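Local coordinates for enterocine A immunity protein (Enterococcus faecium, PDB 2BL8), which probably protects the bacterium that makes the pediocin-like bacteriocin enterocin A from being killed by its own antimicrobial peptide, at residues A[25-30]-A[67-72]. Sequence-based numbering, arbitrary orientation.
Sequences SDILEV and IRFTEY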
loop_
_atom_site.group_PDB
_atom_site.type_symbol
_atom_site.label_atom_id
_atom_site.label_comp_id
_atom_site.label_asym_id
_atom_site.label_seq_id
_atom_site.Cartn_x
_atom_site.Cartn_y
_atom_site.Cartn_z
ATOM N N SER A 25 -10.595 -6.495 7.834
ATOM C CA SER A 25 -9.875 -7.657 8.347
ATOM C C SER A 25 -8.874 -8.240 7.356
ATOM O O SER A 25 -7.733 -8.525 7.718
ATOM C CB SER A 25 -10.861 -8.748 8.771
ATOM O OG SER A 25 -11.674 -9.145 7.681
ATOM N N ASP A 26 -9.302 -8.423 6.111
ATOM C CA ASP A 26 -8.428 -8.982 5.089
ATOM C C ASP A 26 -7.244 -8.065 4.812
ATOM O O ASP A 26 -6.108 -8.524 4.697
ATOM C CB ASP A 26 -9.207 -9.231 3.795
ATOM C CG ASP A 26 -10.274 -10.298 3.955
ATOM O OD1 ASP A 26 -9.934 -11.417 4.393
ATOM O OD2 ASP A 26 -11.451 -10.019 3.643
ATOM N N ILE A 27 -7.520 -6.770 4.705
ATOM C CA ILE A 27 -6.482 -5.777 4.449
ATOM C C ILE A 27 -5.434 -5.780 5.561
ATOM O O ILE A 27 -4.234 -5.703 5.294
ATOM C CB ILE A 27 -7.102 -4.360 4.325
ATOM C CG1 ILE A 27 -7.866 -4.242 3.007
ATOM C CG2 ILE A 27 -6.020 -3.293 4.431
ATOM C CD1 ILE A 27 -8.720 -2.995 2.908
ATOM N N LEU A 28 -5.881 -5.873 6.808
ATOM C CA LEU A 28 -4.951 -5.888 7.931
ATOM C C LEU A 28 -4.083 -7.145 7.894
ATOM O O LEU A 28 -2.889 -7.096 8.195
ATOM C CB LEU A 28 -5.714 -5.818 9.258
ATOM C CG LEU A 28 -6.461 -4.514 9.553
ATOM C CD1 LEU A 28 -7.233 -4.656 10.851
ATOM C CD2 LEU A 28 -5.471 -3.359 9.656
ATOM N N GLU A 29 -4.685 -8.269 7.520
ATOM C CA GLU A 29 -3.960 -9.531 7.444
ATOM C C GLU A 29 -2.848 -9.434 6.404
ATOM O O GLU A 29 -1.727 -9.892 6.630
ATOM C CB GLU A 29 -4.920 -10.666 7.080
ATOM C CG GLU A 29 -4.273 -12.041 7.016
ATOM C CD GLU A 29 -5.287 -13.145 6.802
ATOM O OE1 GLU A 29 -6.249 -13.222 7.597
ATOM O OE2 GLU A 29 -5.125 -13.936 5.846
ATOM N N VAL A 30 -3.163 -8.832 5.263
ATOM C CA VAL A 30 -2.181 -8.672 4.201
ATOM C C VAL A 30 -1.071 -7.720 4.637
ATOM O O VAL A 30 0.109 -7.986 4.411
ATOM C CB VAL A 30 -2.836 -8.143 2.908
ATOM C CG1 VAL A 30 -1.766 -7.768 1.901
ATOM C CG2 VAL A 30 -3.742 -9.219 2.316
ATOM N N ILE A 67 -14.834 0.064 -0.352
ATOM C CA ILE A 67 -14.202 0.671 0.818
ATOM C C ILE A 67 -13.569 2.008 0.450
ATOM O O ILE A 67 -13.032 2.164 -0.645
ATOM C CB ILE A 67 -13.070 -0.224 1.366
ATOM C CG1 ILE A 67 -13.644 -1.519 1.933
ATOM C CG2 ILE A 67 -12.274 0.531 2.418
ATOM C CD1 ILE A 67 -12.579 -2.498 2.390
ATOM N N ARG A 68 -13.621 2.966 1.372
ATOM C CA ARG A 68 -13.035 4.281 1.135
ATOM C C ARG A 68 -11.982 4.591 2.191
ATOM O O ARG A 68 -12.302 4.740 3.370
ATOM C CB ARG A 68 -14.107 5.375 1.172
ATOM C CG ARG A 68 -15.186 5.261 0.110
ATOM C CD ARG A 68 -14.606 5.251 -1.298
ATOM N NE ARG A 68 -13.777 6.419 -1.577
ATOM C CZ ARG A 68 -13.230 6.670 -2.763
ATOM N NH1 ARG A 68 -13.429 5.835 -3.772
ATOM N NH2 ARG A 68 -12.482 7.750 -2.940
ATOM N N PHE A 69 -10.727 4.678 1.768
ATOM C CA PHE A 69 -9.640 5.002 2.682
ATOM C C PHE A 69 -9.760 6.480 3.033
ATOM O O PHE A 69 -10.293 7.266 2.252
ATOM C CB PHE A 69 -8.285 4.777 2.009
ATOM C CG PHE A 69 -7.984 3.339 1.707
ATOM C CD1 PHE A 69 -7.813 2.424 2.734
ATOM C CD2 PHE A 69 -7.861 2.904 0.390
ATOM C CE1 PHE A 69 -7.520 1.091 2.462
ATOM C CE2 PHE A 69 -7.568 1.573 0.104
ATOM C CZ PHE A 69 -7.397 0.665 1.141
ATOM N N THR A 70 -9.271 6.862 4.207
ATOM C CA THR A 70 -9.324 8.265 4.596
ATOM C C THR A 70 -8.259 8.991 3.783
ATOM O O THR A 70 -7.370 8.357 3.212
ATOM C CB THR A 70 -9.021 8.457 6.097
ATOM O OG1 THR A 70 -7.689 8.012 6.385
ATOM C CG2 THR A 70 -10.005 7.662 6.940
ATOM N N GLU A 71 -8.350 10.315 3.726
ATOM C CA GLU A 71 -7.379 11.111 2.979
ATOM C C GLU A 71 -5.957 10.792 3.449
ATOM O O GLU A 71 -5.038 10.658 2.641
ATOM C CB GLU A 71 -7.668 12.600 3.179
ATOM C CG GLU A 71 -6.807 13.536 2.352
ATOM C CD GLU A 71 -7.582 14.200 1.230
ATOM O OE1 GLU A 71 -8.653 14.776 1.515
ATOM O OE2 GLU A 71 -7.119 14.152 0.069
ATOM N N TYR A 72 -5.788 10.662 4.760
ATOM C CA TYR A 72 -4.485 10.359 5.340
ATOM C C TYR A 72 -3.996 8.966 4.938
ATOM O O TYR A 72 -2.824 8.787 4.604
ATOM C CB TYR A 72 -4.564 10.479 6.865
ATOM C CG TYR A 72 -3.329 10.004 7.597
ATOM C CD1 TYR A 72 -2.069 10.529 7.302
ATOM C CD2 TYR A 72 -3.421 9.025 8.585
ATOM C CE1 TYR A 72 -0.931 10.084 7.972
ATOM C CE2 TYR A 72 -2.291 8.577 9.260
ATOM C CZ TYR A 72 -1.054 9.107 8.950
ATOM O OH TYR A 72 0.058 8.652 9.616
#
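Ile27 and Ile67 turn CG1 the same way, anti to the carbonyl carbon and beside the backbone N (chi1 -72° and -67°), and both then run on extended through CG1, which carries each CD1 out toward the other residue. This meeting closes one end of the core of an antiparallel four-helix bundle, the fold of this bacteriocin immunity protein. Ile27 sits in the first turn of helix 25-38, whereas Ile67 belongs to the connection that leaves helix 48-64 and leads into helix 71-84. Their CA atoms are 10.7 Å apart, and the two side chains bridge that gap tip to tip, CD1 of Ile27 lying 3.9 Å from CD1 of Ile67.

Phe69, two residues further along the connection, joins from the same segment. Its CB leaves to one side of segment 25-30, and the ring reaches across so that CZ comes nearest. The methyl approaches the ring obliquely, and the contact is longer than that between the two isoleucines. Ile27 thus serves both residues with a single methyl group, and the join is purely apolar.

All three side chains are buried. Around them, Ile27 also packs on Leu58 of helix 48-64 and Ile16 of helix 5-17, and Phe69 rests on Ile77 of helix 71-84, so all four helices come together around this cluster. Right after Phe69, Thr70 takes the N-cap position of helix 71-84, where its side chain caps a backbone N; the backbone N of Thr70 hydrogen-bonds to OE1 of Gln73. The ring makes its nearest approach to segment 25-30 at the para carbon, Phe69 CZ, 4.3 Å from Ile27 CD1.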